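Local coordinates for protein succinate-semialdehyde dehydrogenase (Synechococcus sp., PDB 4ITA) that probably oxidises succinic semialdehyde to succinate, using NADP+ as hydride acceptor, at residues Ala203-Gly208 with Pro226-Leu231. Numbering follows the deposited sequence.
Sequences AATLTG and PTLLEL. With NDP (NADPH dihydro-nicotinamide-adenine-dinucleotide phosphate), chain C; EDO (1,2-ethanediol), chain K.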
loop_
_atom_site.group_PDB
_atom_site.type_symbol
_atom_site.label_atom_id
_atom_site.label_comp_id
_atom_site.label_asym_id
_atom_site.label_seq_id
_atom_site.Cartn_x
_atom_site.Cartn_y
_atom_site.Cartn_z
ATOM N N ALA A 203 6.536 4.534 8.090
ATOM C CA ALA A 203 5.988 3.376 7.409
ATOM C C ALA A 203 6.308 2.141 8.223
ATOM O O ALA A 203 7.212 2.159 9.052
ATOM C CB ALA A 203 6.588 3.257 6.022
ATOM N N ALA A 204 5.570 1.066 7.986
ATOM C CA ALA A 204 5.821 -0.175 8.709
ATOM C C ALA A 204 5.569 -1.392 7.840
ATOM O O ALA A 204 4.640 -1.421 7.028
ATOM C CB ALA A 204 4.983 -0.241 9.966
ATOM N N THR A 205 6.406 -2.401 8.023
ATOM C CA THR A 205 6.281 -3.659 7.311
ATOM C C THR A 205 6.304 -4.803 8.323
ATOM O O THR A 205 7.042 -4.762 9.320
ATOM C CB THR A 205 7.391 -3.791 6.242
ATOM O OG1 THR A 205 7.135 -4.928 5.414
ATOM C CG2 THR A 205 8.771 -3.900 6.865
ATOM N N LEU A 206 5.465 -5.808 8.097
ATOM C CA LEU A 206 5.441 -6.962 8.986
ATOM C C LEU A 206 5.369 -8.247 8.193
ATOM O O LEU A 206 4.575 -8.369 7.252
ATOM C CB LEU A 206 4.264 -6.884 9.967
ATOM C CG LEU A 206 4.147 -8.006 11.004
ATOM C CD1 LEU A 206 3.576 -7.488 12.322
ATOM C CD2 LEU A 206 3.266 -9.170 10.507
ATOM N N THR A 207 6.209 -9.198 8.585
ATOM C CA THR A 207 6.116 -10.579 8.141
ATOM C C THR A 207 5.790 -11.405 9.380
ATOM O O THR A 207 6.467 -11.299 10.406
ATOM C CB THR A 207 7.436 -11.035 7.498
ATOM O OG1 THR A 207 7.704 -10.206 6.359
ATOM C CG2 THR A 207 7.348 -12.491 7.058
ATOM N N GLY A 208 4.729 -12.197 9.313
ATOM C CA GLY A 208 4.249 -12.881 10.499
ATOM C C GLY A 208 2.849 -13.429 10.347
ATOM O O GLY A 208 2.371 -13.636 9.235
ATOM N N PRO A 226 1.736 4.037 5.552
ATOM C CA PRO A 226 1.636 2.878 4.664
ATOM C C PRO A 226 2.254 1.629 5.267
ATOM O O PRO A 226 3.186 1.708 6.084
ATOM C CB PRO A 226 2.425 3.316 3.425
ATOM C CG PRO A 226 3.420 4.313 3.954
ATOM C CD PRO A 226 2.708 5.034 5.069
ATOM N N THR A 227 1.719 0.482 4.856
ATOM C CA THR A 227 2.202 -0.808 5.327
ATOM C C THR A 227 2.365 -1.811 4.203
ATOM O O THR A 227 1.865 -1.621 3.091
ATOM C CB THR A 227 1.264 -1.432 6.374
ATOM O OG1 THR A 227 -0.058 -1.540 5.836
ATOM C CG2 THR A 227 1.229 -0.591 7.633
ATOM N N LEU A 228 3.070 -2.890 4.522
ATOM C CA LEU A 228 3.198 -4.052 3.665
ATOM C C LEU A 228 3.084 -5.229 4.620
ATOM O O LEU A 228 3.753 -5.241 5.659
ATOM C CB LEU A 228 4.561 -4.041 2.962
ATOM C CG LEU A 228 4.798 -5.121 1.893
ATOM C CD1 LEU A 228 5.834 -4.672 0.876
ATOM C CD2 LEU A 228 5.243 -6.427 2.507
ATOM N N LEU A 229 2.219 -6.192 4.299
ATOM C CA LEU A 229 2.026 -7.374 5.138
ATOM C C LEU A 229 2.317 -8.646 4.364
ATOM O O LEU A 229 1.714 -8.896 3.320
ATOM C CB LEU A 229 0.596 -7.437 5.684
ATOM C CG LEU A 229 0.134 -6.327 6.622
ATOM C CD1 LEU A 229 -1.263 -6.649 7.133
ATOM C CD2 LEU A 229 1.084 -6.170 7.795
ATOM N N GLU A 230 3.241 -9.441 4.890
ATOM C CA GLU A 230 3.591 -10.743 4.350
ATOM C C GLU A 230 3.179 -11.773 5.395
ATOM O O GLU A 230 3.886 -11.986 6.378
ATOM C CB GLU A 230 5.100 -10.811 4.089
ATOM C CG GLU A 230 5.619 -9.861 2.997
ATOM C CD GLU A 230 5.537 -10.439 1.591
ATOM O OE1 GLU A 230 5.115 -11.604 1.432
ATOM O OE2 GLU A 230 5.906 -9.717 0.635
ATOM N N LEU A 231 2.026 -12.397 5.201
ATOM C CA LEU A 231 1.486 -13.285 6.222
ATOM C C LEU A 231 1.547 -14.745 5.788
ATOM O O LEU A 231 2.239 -15.083 4.823
ATOM C CB LEU A 231 0.071 -12.859 6.638
ATOM C CG LEU A 231 -0.063 -11.358 6.942
ATOM C CD1 LEU A 231 -1.502 -11.032 7.301
ATOM C CD2 LEU A 231 0.904 -10.878 8.057
HETATM P PA NDP C . 3.911 -14.085 15.018
HETATM O O1A NDP C . 2.954 -13.240 14.227
HETATM O O2A NDP C . 3.494 -14.638 16.353
HETATM O O5B NDP C . 5.249 -13.241 15.256
HETATM C C5B NDP C . 5.910 -12.544 14.193
HETATM C C4B NDP C . 6.478 -11.216 14.688
HETATM O O4B NDP C . 5.394 -10.364 15.069
HETATM C C3B NDP C . 7.342 -11.350 15.936
HETATM O O3B NDP C . 8.342 -10.323 15.915
HETATM C C2B NDP C . 6.358 -11.070 17.056
HETATM O O2B NDP C . 6.971 -10.596 18.248
HETATM C C1B NDP C . 5.571 -9.954 16.427
HETATM N N9A NDP C . 4.218 -9.757 16.969
HETATM C C8A NDP C . 3.333 -10.689 17.374
HETATM N N7A NDP C . 2.181 -10.097 17.770
HETATM C C5A NDP C . 2.326 -8.774 17.593
HETATM C C6A NDP C . 1.512 -7.566 17.803
HETATM N N6A NDP C . 0.261 -7.674 18.291
HETATM N N1A NDP C . 2.065 -6.380 17.487
HETATM C C2A NDP C . 3.306 -6.264 16.995
HETATM N N3A NDP C . 4.109 -7.316 16.783
HETATM C C4A NDP C . 3.669 -8.560 17.061
HETATM O O3 NDP C . 4.351 -15.244 13.966
HETATM P PN NDP C . 4.757 -16.808 14.132
HETATM O O1N NDP C . 3.869 -17.514 15.132
HETATM O O2N NDP C . 6.254 -16.868 14.261
HETATM O O5D NDP C . 4.364 -17.368 12.674
HETATM C C5D NDP C . 5.068 -16.930 11.519
HETATM C C4D NDP C . 4.079 -16.514 10.445
HETATM O O4D NDP C . 4.743 -15.709 9.460
HETATM C C3D NDP C . 3.487 -17.690 9.694
HETATM O O3D NDP C . 2.085 -17.489 9.488
HETATM C C2D NDP C . 4.282 -17.655 8.403
HETATM O O2D NDP C . 3.577 -18.330 7.360
HETATM C C1D NDP C . 4.395 -16.165 8.151
HETATM N N1N NDP C . 5.465 -15.899 7.180
HETATM C C2N NDP C . 5.253 -15.064 6.149
HETATM C C3N NDP C . 6.042 -15.157 5.003
HETATM C C7N NDP C . 5.857 -14.222 3.845
HETATM O O7N NDP C . 6.856 -13.715 3.341
HETATM N N7N NDP C . 4.633 -13.970 3.389
HETATM C C4N NDP C . 7.111 -16.218 4.882
HETATM C C5N NDP C . 7.514 -16.663 6.210
HETATM C C6N NDP C . 6.674 -16.486 7.305
HETATM P P2B NDP C . 7.215 -11.559 19.510
HETATM O O1X NDP C . 7.849 -10.624 20.499
HETATM O O2X NDP C . 5.857 -12.052 19.951
HETATM O O3X NDP C . 8.135 -12.664 19.088
HETATM C C1 EDO K . -2.151 -0.526 2.689
HETATM O O1 EDO K . -1.848 -0.791 1.311
HETATM C C2 EDO K . -1.119 0.432 3.293
HETATM O O2 EDO K . -0.158 0.829 2.304
#
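Thr-207 and Glu-230 sit side by side on one face of two parallel strands, and the glutamate carries the contact from the sheet to the cofactor. Its CB packs 3.5 Å from OG1 of Thr-207 and also lies against the carboxamide of NADPH. CG turns anti to the carbonyl carbon (chi1 -65°), still close to that hydroxyl; a bend at chi2 then leads the carboxylate away from strand 203-207. CD lies near O7N of NADPH, and OE1 of Glu-230 takes a hydrogen bond from the carboxamide N7N at 3.1 Å. The same nitrogen gives a nearly straight bond, 173° at the hydrogen, to the backbone O of Leu-231, so two acceptors fix the rotation of the amide. An alanine in place of Glu-230 would probably cost N7N one of these two acceptors and leave the nicotinamide end freer to turn. The strands belong to a right-handed beta-alpha-beta crossover through helix 210-222, part of the Rossmann-type cofactor domain of aldehyde dehydrogenases. Behind the pocket, Glu-230 N bonds to Leu-206 O at 2.9 Å. On the face toward that helix, CB of Leu-206 meets CD2 of Leu-229 at 3.9 Å, while CD2 of Leu-206 touches CD2 of Leu-231, the two side chains crossing nearly at right angles. Gly-208 CA lies 3.1 Å from O4D of the nicotinamide ribose, and a CB here would crowd C5B of NADPH.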